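RmpA (Streptococcus mutans, PDB 3BJV) probably serves as the IIA component of an ascorbate-specific phosphotransferase system, relaying phosphoryl groups during sugar uptake across the membrane. Local coordinates at residues S36-P41 with V75-F80; A6-H11 with E140-V145. One frame throughout, in Å; residues are numbered along the deposited sequence.

Contact 1: residues S36-P41 with V75-F80; sequences SGAVKP and VQRDAF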
loop_
_atom_site.group_PDB
_atom_site.type_symbol
_atom_site.label_atom_id
_atom_site.label_comp_id
_atom_site.label_asym_id
_atom_site.label_seq_id
_atom_site.Cartn_x
_atom_site.Cartn_y
_atom_site.Cartn_z
ATOM N N SER A 36 -3.439 11.808 -21.967
ATOM C CA SER A 36 -2.011 11.790 -22.135
ATOM C C SER A 36 -1.452 10.531 -22.744
ATOM O O SER A 36 -0.288 10.540 -23.105
ATOM C CB SER A 36 -1.311 12.097 -20.815
ATOM O OG SER A 36 -1.517 11.064 -19.903
ATOM N N GLY A 37 -2.231 9.451 -22.850
ATOM C CA GLY A 37 -1.666 8.158 -23.290
ATOM C C GLY A 37 -0.961 7.334 -22.196
ATOM O O GLY A 37 -0.347 6.317 -22.476
ATOM N N ALA A 38 -1.089 7.723 -20.924
ATOM C CA ALA A 38 -0.600 6.876 -19.835
ATOM C C ALA A 38 -1.348 5.554 -19.783
ATOM O O ALA A 38 -0.746 4.526 -19.518
ATOM C CB ALA A 38 -0.667 7.586 -18.518
ATOM N N VAL A 39 -2.655 5.573 -20.035
ATOM C CA VAL A 39 -3.431 4.349 -20.052
ATOM C C VAL A 39 -4.245 4.227 -21.350
ATOM O O VAL A 39 -4.541 5.236 -21.978
ATOM C CB VAL A 39 -4.383 4.200 -18.830
ATOM C CG1 VAL A 39 -3.620 4.116 -17.569
ATOM C CG2 VAL A 39 -5.451 5.349 -18.759
ATOM N N LYS A 40 -4.574 2.991 -21.746
ATOM C CA LYS A 40 -5.535 2.766 -22.824
ATOM C C LYS A 40 -6.939 3.107 -22.311
ATOM O O LYS A 40 -7.153 3.133 -21.100
ATOM C CB LYS A 40 -5.477 1.322 -23.308
ATOM C CG LYS A 40 -4.206 0.982 -24.117
ATOM C CD LYS A 40 -4.220 -0.487 -24.560
ATOM C CE LYS A 40 -2.813 -0.969 -25.037
ATOM N NZ LYS A 40 -2.750 -2.405 -25.600
ATOM N N PRO A 41 -7.882 3.396 -23.218
ATOM C CA PRO A 41 -9.284 3.645 -22.874
ATOM C C PRO A 41 -9.967 2.565 -21.998
ATOM O O PRO A 41 -10.824 2.911 -21.207
ATOM C CB PRO A 41 -9.966 3.722 -24.256
ATOM C CG PRO A 41 -8.910 4.197 -25.146
ATOM C CD PRO A 41 -7.639 3.575 -24.663
ATOM N N VAL A 75 -2.453 -0.257 -18.876
ATOM C CA VAL A 75 -1.454 0.709 -18.505
ATOM C C VAL A 75 -0.295 0.645 -19.522
ATOM O O VAL A 75 0.223 -0.446 -19.763
ATOM C CB VAL A 75 -0.936 0.495 -17.038
ATOM C CG1 VAL A 75 0.213 1.496 -16.683
ATOM C CG2 VAL A 75 -2.130 0.568 -16.003
ATOM N N GLN A 76 0.059 1.804 -20.113
ATOM C CA GLN A 76 1.204 1.999 -20.984
ATOM C C GLN A 76 2.355 2.501 -20.196
ATOM O O GLN A 76 3.481 2.142 -20.427
ATOM C CB GLN A 76 0.950 3.080 -22.029
ATOM C CG GLN A 76 -0.387 2.990 -22.777
ATOM C CD GLN A 76 -0.302 2.110 -23.967
ATOM O OE1 GLN A 76 0.274 1.009 -23.903
ATOM N NE2 GLN A 76 -0.874 2.566 -25.085
ATOM N N ARG A 77 2.083 3.410 -19.286
ATOM C CA ARG A 77 3.164 3.904 -18.471
ATOM C C ARG A 77 2.669 4.367 -17.103
ATOM O O ARG A 77 1.460 4.591 -16.917
ATOM C CB ARG A 77 3.919 5.012 -19.217
ATOM C CG ARG A 77 3.109 6.227 -19.466
ATOM C CD ARG A 77 3.997 7.271 -20.092
ATOM N NE ARG A 77 3.508 8.606 -19.751
ATOM C CZ ARG A 77 2.791 9.352 -20.587
ATOM N NH1 ARG A 77 2.501 8.873 -21.830
ATOM N NH2 ARG A 77 2.397 10.571 -20.191
ATOM N N ASP A 78 3.624 4.466 -16.167
ATOM C CA ASP A 78 3.351 4.841 -14.752
ATOM C C ASP A 78 2.852 6.299 -14.691
ATOM O O ASP A 78 3.414 7.157 -15.317
ATOM C CB ASP A 78 4.614 4.683 -13.896
ATOM C CG ASP A 78 4.991 3.267 -13.699
ATOM O OD1 ASP A 78 4.186 2.449 -13.160
ATOM O OD2 ASP A 78 6.105 2.937 -14.111
ATOM N N ALA A 79 1.765 6.565 -13.997
ATOM C CA ALA A 79 1.233 7.956 -13.967
ATOM C C ALA A 79 0.225 8.042 -12.889
ATOM O O ALA A 79 -0.228 6.999 -12.398
ATOM C CB ALA A 79 0.609 8.349 -15.314
ATOM N N PHE A 80 -0.101 9.279 -12.529
ATOM C CA PHE A 80 -1.073 9.604 -11.520
ATOM C C PHE A 80 -1.933 10.750 -12.018
ATOM O O PHE A 80 -1.467 11.549 -12.801
ATOM C CB PHE A 80 -0.390 10.130 -10.253
ATOM C CG PHE A 80 0.581 9.196 -9.618
ATOM C CD1 PHE A 80 1.945 9.273 -9.915
ATOM C CD2 PHE A 80 0.159 8.281 -8.644
ATOM C CE1 PHE A 80 2.856 8.423 -9.296
ATOM C CE2 PHE A 80 1.095 7.430 -7.981
ATOM C CZ PHE A 80 2.421 7.520 -8.299
#
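A38 and R77 meet where a Schellman motif closing helix 22-36 passes the loop that leads into strand 79-85 of the central sheet in this three-layer alpha/beta sandwich. G37 carries the motif: its positive phi (82°) would press a CB against the preceding carbonyl oxygen, which calls for glycine.

Backbone hydrogen bonds come first. A38 O is gripped by two successive amides, Q76 N at 2.9 Å and R77 N at 3.1 Å. The R77 N-H lies in the carbonyl plane on a lone pair, whereas the Q76 donor is tilted 23° from that plane. Next along the chain, V39 and V75 form a single beta bridge, and the backbone bond of K40 with G74 continues the pairing beyond it.

Apolar contacts line the buried side. The methyls A38 CB and A79 CB meet at 3.5 Å, a closeness that suits two alanines. V39 CG1 approaches V75 CG2 at 4.2 Å, and both valines also touch A104 of strand 96-104, packing branched apolar groups against the sheet.

Longer side chains cover the outer side. Q76 bends at chi2 and crosses K40 at about a right angle; its amide meets the aliphatic part of the lysine, with Q76 NE2 3.8 Å from K40 CG. Both residues are exposed, where polar ends on flexible chains are well tolerated. In R77, chi1 of 65° puts CG between the backbone N and the carbonyl carbon, 3.8 Å from A38 CA; from there the chain runs extended to NE. The guanidinium has A38 CA over one face, near the rim, while from its edge R77 NH1 makes a weak hydrogen bond of 3.5 Å to S36 O.

Contact 2: residues A6-H11 with E140-V145; sequences AFKENH and EVLAMV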
loop_
_atom_site.group_PDB
_atom_site.type_symbol
_atom_site.label_atom_id
_atom_site.label_comp_id
_atom_site.label_asym_id
_atom_site.label_seq_id
_atom_site.Cartn_x
_atom_site.Cartn_y
_atom_site.Cartn_z
ATOM N N ALA A 6 4.739 13.435 -12.629
ATOM C CA ALA A 6 3.566 12.801 -13.250
ATOM C C ALA A 6 2.416 13.803 -13.455
ATOM O O ALA A 6 1.832 13.914 -14.550
ATOM C CB ALA A 6 3.092 11.611 -12.409
ATOM N N PHE A 7 2.084 14.524 -12.394
ATOM C CA PHE A 7 1.046 15.539 -12.467
ATOM C C PHE A 7 1.322 16.556 -13.568
ATOM O O PHE A 7 0.440 16.853 -14.296
ATOM C CB PHE A 7 0.918 16.300 -11.150
ATOM C CG PHE A 7 0.257 15.535 -10.061
ATOM C CD1 PHE A 7 -0.590 14.455 -10.340
ATOM C CD2 PHE A 7 0.440 15.931 -8.731
ATOM C CE1 PHE A 7 -1.208 13.776 -9.343
ATOM C CE2 PHE A 7 -0.207 15.252 -7.685
ATOM C CZ PHE A 7 -1.036 14.153 -7.997
ATOM N N LYS A 8 2.535 17.113 -13.629
ATOM C CA LYS A 8 2.890 18.095 -14.647
ATOM C C LYS A 8 2.857 17.527 -16.052
ATOM O O LYS A 8 2.214 18.089 -16.925
ATOM C CB LYS A 8 4.300 18.632 -14.425
ATOM C CG LYS A 8 4.566 19.241 -13.092
ATOM C CD LYS A 8 5.822 20.113 -13.224
ATOM C CE LYS A 8 6.752 20.066 -12.003
ATOM N NZ LYS A 8 8.018 20.845 -12.264
ATOM N N GLU A 9 3.562 16.418 -16.267
ATOM C CA GLU A 9 3.649 15.796 -17.580
ATOM C C GLU A 9 2.271 15.371 -18.066
ATOM O O GLU A 9 1.999 15.454 -19.272
ATOM C CB GLU A 9 4.506 14.538 -17.538
ATOM C CG GLU A 9 5.977 14.643 -17.758
ATOM C CD GLU A 9 6.677 13.247 -17.543
ATOM O OE1 GLU A 9 5.972 12.160 -17.444
ATOM O OE2 GLU A 9 7.945 13.256 -17.453
ATOM N N ASN A 10 1.418 14.846 -17.171
ATOM C CA ASN A 10 0.115 14.331 -17.636
ATOM C C ASN A 10 -1.009 15.352 -17.644
ATOM O O ASN A 10 -2.115 15.029 -18.063
ATOM C CB ASN A 10 -0.288 13.093 -16.860
ATOM C CG ASN A 10 0.599 11.922 -17.181
ATOM O OD1 ASN A 10 0.442 11.317 -18.206
ATOM N ND2 ASN A 10 1.540 11.602 -16.311
ATOM N N HIS A 11 -0.710 16.584 -17.193
ATOM C CA HIS A 11 -1.696 17.621 -16.869
ATOM C C HIS A 11 -2.900 17.045 -16.188
ATOM O O HIS A 11 -4.072 17.331 -16.567
ATOM C CB HIS A 11 -2.140 18.337 -18.131
ATOM C CG HIS A 11 -0.997 18.853 -18.926
ATOM N ND1 HIS A 11 -0.429 18.134 -19.970
ATOM C CD2 HIS A 11 -0.265 19.982 -18.783
ATOM C CE1 HIS A 11 0.563 18.849 -20.467
ATOM N NE2 HIS A 11 0.686 19.967 -19.759
ATOM N N GLU A 140 -0.796 24.994 -6.294
ATOM C CA GLU A 140 -1.130 24.796 -4.874
ATOM C C GLU A 140 -1.018 23.375 -4.388
ATOM O O GLU A 140 -0.508 23.165 -3.288
ATOM C CB GLU A 140 -2.536 25.335 -4.554
ATOM C CG GLU A 140 -2.546 26.808 -4.517
ATOM C CD GLU A 140 -3.946 27.408 -4.454
ATOM O OE1 GLU A 140 -4.784 27.003 -3.616
ATOM O OE2 GLU A 140 -4.178 28.341 -5.241
ATOM N N VAL A 141 -1.517 22.424 -5.198
ATOM C CA VAL A 141 -1.433 21.020 -4.912
ATOM C C VAL A 141 0.011 20.567 -4.885
ATOM O O VAL A 141 0.407 19.815 -4.002
ATOM C CB VAL A 141 -2.237 20.121 -5.940
ATOM C CG1 VAL A 141 -1.909 18.605 -5.732
ATOM C CG2 VAL A 141 -3.680 20.320 -5.806
ATOM N N LEU A 142 0.772 20.989 -5.879
ATOM C CA LEU A 142 2.217 20.690 -5.948
ATOM C C LEU A 142 2.975 21.298 -4.762
ATOM O O LEU A 142 3.884 20.664 -4.237
ATOM C CB LEU A 142 2.828 21.208 -7.241
ATOM C CG LEU A 142 2.339 20.644 -8.553
ATOM C CD1 LEU A 142 2.874 21.523 -9.661
ATOM C CD2 LEU A 142 2.817 19.218 -8.718
ATOM N N ALA A 143 2.596 22.490 -4.289
ATOM C CA ALA A 143 3.229 22.951 -3.036
ATOM C C ALA A 143 2.997 21.931 -1.887
ATOM O O ALA A 143 3.954 21.557 -1.186
ATOM C CB ALA A 143 2.788 24.367 -2.655
ATOM N N MET A 144 1.773 21.430 -1.746
ATOM C CA MET A 144 1.520 20.285 -0.852
ATOM C C MET A 144 2.356 19.030 -1.106
ATOM O O MET A 144 2.818 18.396 -0.167
ATOM C CB MET A 144 0.051 19.898 -0.859
ATOM C CG MET A 144 -0.810 20.914 -0.131
ATOM S SD MET A 144 -2.556 20.452 -0.102
ATOM C CE MET A 144 -2.581 18.977 0.927
ATOM N N VAL A 145 2.563 18.674 -2.371
ATOM C CA VAL A 145 3.393 17.530 -2.693
ATOM C C VAL A 145 4.816 17.753 -2.195
ATOM O O VAL A 145 5.400 16.848 -1.607
ATOM C CB VAL A 145 3.376 17.185 -4.194
ATOM C CG1 VAL A 145 4.499 16.211 -4.541
ATOM C CG2 VAL A 145 1.996 16.628 -4.616
#
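F7 meets V145 and L142 with the edge of its ring, and most of what the two helices share depends on that one side chain. The close part is wholly apolar. F7 CE2 lies 4.0 Å from V145 CG2, and F7 CD2 lies 4.1 Å from L142 CD2; both methyls sit near the ring plane. The side chains of F7 and L142 slide past each other in opposite directions. V141 adds CG1 obliquely, 4.2 Å from F7 CE2. A phenylalanine suits this place because its flat ring is long enough to bridge segments whose axes come no closer than 11.7 Å. The valines, one turn apart on helix 138-147, receive it with short branched ends.

Helices 3-10 and 138-147 come from near the two ends of the chain in the alpha/beta three-layer sandwich, and their segments 6-10 and 140-145 run nearly antiparallel, at 152°. Both reach the sheet at the same strand: F7 and V141 each touch I13 of strand 13-17, and F7 also packs on F80 and L82 of strand 79-85.

Toward solvent the packing thins. In L142, chi1 of -63° sets CG anti to the carbonyl carbon, and the end of the chain comes nearer to helix 3-10 than its first bond suggests. Its other methyl, CD1, is offered to K8. That meeting is loose, with K8 CG 4.5 Å from L142 CD1. Lysine suits this exposed position because its methylene chain can lie by a leucine while the ammonium group is carried further out.

Beyond the interface, H11, with its positive phi, follows the helix in a Schellman motif. In this last turn, A6 O accepts both N10 N at 2.8 Å and N10 ND2 at 2.9 Å, from opposite faces of the carbonyl plane.

How the contacts relate
Contacts 1 and 2 have centres 16 Å apart, yet they touch directly, because helix 3-10 of contact 2 lies against both segments of contact 1. N10 makes the polar connection: its OD1 probably hydrogen-bonds S36 OG at 2.6 Å, and R77 NH2 also comes within 2.9 Å of OD1, a close pair whose bonding is undecided. A single buried amide thus faces both halves of contact 1. Packing contacts accompany it: A79 CB lies 3.5 Å from N10 ND2, and the apolar pair F80 CD1 and A6 CB is 3.6 Å apart. In sequence, contact 2 brings together the first and last helices of the chain, and contact 1 joins segments from between them.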